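Local coordinates for protein methyltransferase WBDD (Escherichia coli, PDB 4AZS) that acts as a bifunctional kinase and methyltransferase that regulates the chain length of the O antigen of Escherichia coli O9a, at residues Ala199-Leu203 with Lys265-Tyr269. Residues are numbered along the deposited sequence; the frame is centred on the assembly and turned at random.
Sequences AFYRL and KFFYY. With SO4 (sulfate ion), chain I.
Tyr201 and Tyr268 form an offset stack, ring centroids 4.8 Å apart and planes 19° from parallel. The slide between the rings sets the Tyr268 hydroxyl over the centre of the Tyr201 ring and the Tyr201 hydroxyl above the rim of the Tyr268 ring. With CG between the backbone N and the carbonyl carbon (chi1 76°), the Tyr201 ring stays near its own carbonyl, and the Tyr268 hydroxyl meets ring and carbonyl oxygen together. The phenylalanines pack edge to face: Phe200 turns its edge to the face of Phe266, planes at 72°, with Phe200 CE1 3.8 Å from Phe266 CE2. Arg202 adds its aliphatic part, CG lying 3.5 Å from Phe266 CZ, while its NH1 hydrogen-bonds to Leu227 O. Among polar contacts, Tyr268 OH donates to Tyr201 O over 2.6 Å, in the carbonyl plane on a lone pair. A water accepts from Tyr201 N and donates to Tyr268 OH (2.7 Å). A sulfate, probably picked up during crystallisation, accepts a nearly straight hydrogen bond from Leu203 N on O4 (3.1 Å). Strand 200-207 of the methyltransferase sheet thus meets strand 262-268 of the kinase sheet through aromatic rings, and the doubly bonded Tyr268 hydroxyl would limit their sliding.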
ATOM      1  N   ALA A 199       5.442  19.196  40.915  1.00 30.29           N
ATOM      2  CA  ALA A 199       4.959  20.321  41.696  1.00 29.58           C
ATOM      3  C   ALA A 199       5.920  21.469  41.730  1.00 27.90           C
ATOM      4  O   ALA A 199       5.545  22.606  41.480  1.00 28.11           O
ATOM      5  CB  ALA A 199       4.669  19.862  43.136  1.00 29.62           C
ATOM      6  N   PHE A 200       7.131  21.178  42.140  1.00 27.55           N
ATOM      7  CA  PHE A 200       8.190  22.171  42.272  1.00 27.48           C
ATOM      8  C   PHE A 200       9.344  21.905  41.299  1.00 25.10           C
ATOM      9  O   PHE A 200       9.865  20.783  41.257  1.00 25.95           O
ATOM     10  CB  PHE A 200       8.762  22.130  43.707  1.00 28.05           C
ATOM     11  CG  PHE A 200       9.841  23.163  43.959  1.00 28.73           C
ATOM     12  CD1 PHE A 200       9.515  24.447  44.344  1.00 30.61           C
ATOM     13  CD2 PHE A 200      11.171  22.842  43.831  1.00 31.17           C
ATOM     14  CE1 PHE A 200      10.499  25.393  44.575  1.00 30.21           C
ATOM     15  CE2 PHE A 200      12.172  23.776  44.088  1.00 31.07           C
ATOM     16  CZ  PHE A 200      11.834  25.053  44.438  1.00 30.86           C
ATOM     17  N   TYR A 201       9.731  22.894  40.512  1.00 24.43           N
ATOM     18  CA  TYR A 201      10.972  22.809  39.730  1.00 27.59           C
ATOM     19  C   TYR A 201      11.664  24.157  39.568  1.00 27.98           C
ATOM     20  O   TYR A 201      10.999  25.208  39.438  1.00 28.35           O
ATOM     21  CB  TYR A 201      10.751  22.129  38.337  1.00 27.27           C
ATOM     22  CG  TYR A 201      10.071  23.007  37.308  1.00 29.33           C
ATOM     23  CD1 TYR A 201      10.804  23.839  36.518  1.00 31.24           C
ATOM     24  CD2 TYR A 201       8.696  23.022  37.156  1.00 33.22           C
ATOM     25  CE1 TYR A 201      10.214  24.662  35.602  1.00 31.68           C
ATOM     26  CE2 TYR A 201       8.068  23.862  36.209  1.00 32.02           C
ATOM     27  CZ  TYR A 201       8.854  24.673  35.447  1.00 33.07           C
ATOM     28  OH  TYR A 201       8.353  25.522  34.489  1.00 35.79           O
ATOM     29  N   ARG A 202      12.998  24.109  39.428  1.00 29.79           N
ATOM     30  CA  ARG A 202      13.849  25.311  39.352  1.00 30.12           C
ATOM     31  C   ARG A 202      15.017  24.917  38.463  1.00 27.18           C
ATOM     32  O   ARG A 202      15.672  23.906  38.754  1.00 22.11           O
ATOM     33  CB  ARG A 202      14.524  25.543  40.747  1.00 34.64           C
ATOM     34  CG  ARG A 202      14.058  26.605  41.703  1.00 43.83           C
ATOM     35  CD  ARG A 202      14.778  26.476  43.064  1.00 40.69           C
ATOM     36  NE  ARG A 202      16.144  26.829  42.901  1.00 44.70           N
ATOM     37  CZ  ARG A 202      17.173  26.472  43.653  1.00 39.67           C
ATOM     38  NH1 ARG A 202      17.105  25.698  44.725  1.00 41.69           N
ATOM     39  NH2 ARG A 202      18.325  26.928  43.281  1.00 41.88           N
ATOM     40  N   LEU A 203      15.406  25.767  37.521  1.00 26.74           N
ATOM     41  CA  LEU A 203      16.696  25.635  36.831  1.00 28.83           C
ATOM     42  C   LEU A 203      17.874  25.904  37.782  1.00 28.21           C
ATOM     43  O   LEU A 203      17.903  26.932  38.407  1.00 27.09           O
ATOM     44  CB  LEU A 203      16.757  26.606  35.658  1.00 27.97           C
ATOM     45  CG  LEU A 203      17.995  26.599  34.786  1.00 27.42           C
ATOM     46  CD1 LEU A 203      17.973  25.336  33.976  1.00 27.94           C
ATOM     47  CD2 LEU A 203      18.062  27.829  33.850  1.00 30.29           C
ATOM     48  N   LYS A 265       5.244  31.534  47.405  1.00 30.84           N
ATOM     49  CA  LYS A 265       4.736  32.012  46.118  1.00 34.10           C
ATOM     50  C   LYS A 265       5.902  31.896  45.183  1.00 32.15           C
ATOM     51  O   LYS A 265       6.942  32.514  45.434  1.00 32.33           O
ATOM     52  CB  LYS A 265       4.383  33.490  46.143  1.00 36.36           C
ATOM     53  CG  LYS A 265       3.057  33.866  46.741  1.00 47.89           C
ATOM     54  CD  LYS A 265       2.681  35.337  46.442  1.00 51.44           C
ATOM     55  CE  LYS A 265       1.801  35.923  47.554  1.00 58.28           C
ATOM     56  NZ  LYS A 265       0.991  37.142  47.255  1.00 57.97           N
ATOM     57  N   PHE A 266       5.737  31.182  44.091  1.00 31.49           N
ATOM     58  CA  PHE A 266       6.840  30.963  43.164  1.00 31.71           C
ATOM     59  C   PHE A 266       6.410  31.448  41.789  1.00 32.60           C
ATOM     60  O   PHE A 266       5.504  30.865  41.200  1.00 32.55           O
ATOM     61  CB  PHE A 266       7.204  29.464  43.105  1.00 32.53           C
ATOM     62  CG  PHE A 266       8.604  29.193  42.633  1.00 32.53           C
ATOM     63  CD1 PHE A 266       8.893  29.077  41.303  1.00 36.04           C
ATOM     64  CD2 PHE A 266       9.624  29.071  43.531  1.00 32.97           C
ATOM     65  CE1 PHE A 266      10.189  28.843  40.869  1.00 38.13           C
ATOM     66  CE2 PHE A 266      10.908  28.832  43.130  1.00 34.48           C
ATOM     67  CZ  PHE A 266      11.210  28.702  41.793  1.00 37.12           C
ATOM     68  N   PHE A 267       7.042  32.512  41.295  1.00 32.07           N
ATOM     69  CA  PHE A 267       6.743  33.090  39.972  1.00 33.93           C
ATOM     70  C   PHE A 267       7.826  32.768  38.936  1.00 32.19           C
ATOM     71  O   PHE A 267       8.998  33.007  39.165  1.00 31.53           O
ATOM     72  CB  PHE A 267       6.654  34.605  40.081  1.00 37.62           C
ATOM     73  CG  PHE A 267       5.398  35.125  40.752  1.00 45.03           C
ATOM     74  CD1 PHE A 267       4.512  34.279  41.448  1.00 48.01           C
ATOM     75  CD2 PHE A 267       5.102  36.490  40.695  1.00 46.91           C
ATOM     76  CE1 PHE A 267       3.375  34.791  42.063  1.00 51.85           C
ATOM     77  CE2 PHE A 267       3.971  36.997  41.310  1.00 53.72           C
ATOM     78  CZ  PHE A 267       3.108  36.152  42.001  1.00 52.95           C
ATOM     79  N   TYR A 268       7.423  32.237  37.792  1.00 31.12           N
ATOM     80  CA  TYR A 268       8.302  32.054  36.678  1.00 31.78           C
ATOM     81  C   TYR A 268       8.292  33.344  35.858  1.00 35.08           C
ATOM     82  O   TYR A 268       7.239  33.883  35.538  1.00 35.83           O
ATOM     83  CB  TYR A 268       7.843  30.856  35.861  1.00 33.37           C
ATOM     84  CG  TYR A 268       8.047  29.576  36.624  1.00 33.47           C
ATOM     85  CD1 TYR A 268       9.312  29.034  36.771  1.00 35.27           C
ATOM     86  CD2 TYR A 268       6.990  28.928  37.239  1.00 35.38           C
ATOM     87  CE1 TYR A 268       9.512  27.852  37.476  1.00 35.09           C
ATOM     88  CE2 TYR A 268       7.179  27.738  37.947  1.00 35.79           C
ATOM     89  CZ  TYR A 268       8.445  27.200  38.049  1.00 34.39           C
ATOM     90  OH  TYR A 268       8.664  26.051  38.791  1.00 34.80           O
ATOM     91  N   TYR A 269       9.480  33.872  35.599  1.00 35.50           N
ATOM     92  CA  TYR A 269       9.688  34.977  34.673  1.00 36.58           C
ATOM     93  C   TYR A 269       9.974  34.385  33.290  1.00 39.05           C
ATOM     94  O   TYR A 269       9.638  34.954  32.274  1.00 43.26           O
ATOM     95  CB  TYR A 269      10.902  35.777  35.125  1.00 35.54           C
ATOM     96  CG  TYR A 269      10.859  36.272  36.510  1.00 37.08           C
ATOM     97  CD1 TYR A 269       9.664  36.466  37.148  1.00 37.84           C
ATOM     98  CD2 TYR A 269      12.032  36.594  37.200  1.00 40.28           C
ATOM     99  CE1 TYR A 269       9.613  36.938  38.429  1.00 40.25           C
ATOM    100  CE2 TYR A 269      11.978  37.107  38.500  1.00 38.63           C
ATOM    101  CZ  TYR A 269      10.767  37.273  39.097  1.00 39.99           C
ATOM    102  OH  TYR A 269      10.629  37.763  40.376  1.00 44.06           O
TER
HETATM  103  S   SO4 I1481      13.043  27.595  35.215  1.00 31.75           S
HETATM  104  O1  SO4 I1481      11.688  28.075  34.873  1.00 65.58           O
HETATM  105  O2  SO4 I1481      13.848  28.149  34.097  1.00 64.17           O
HETATM  106  O3  SO4 I1481      13.038  26.123  35.162  1.00 67.80           O
HETATM  107  O4  SO4 I1481      13.423  28.021  36.681  1.00 41.91           O
HETATM  108  O   HOH W   1       8.421  25.485  41.410  1.00 34.49           O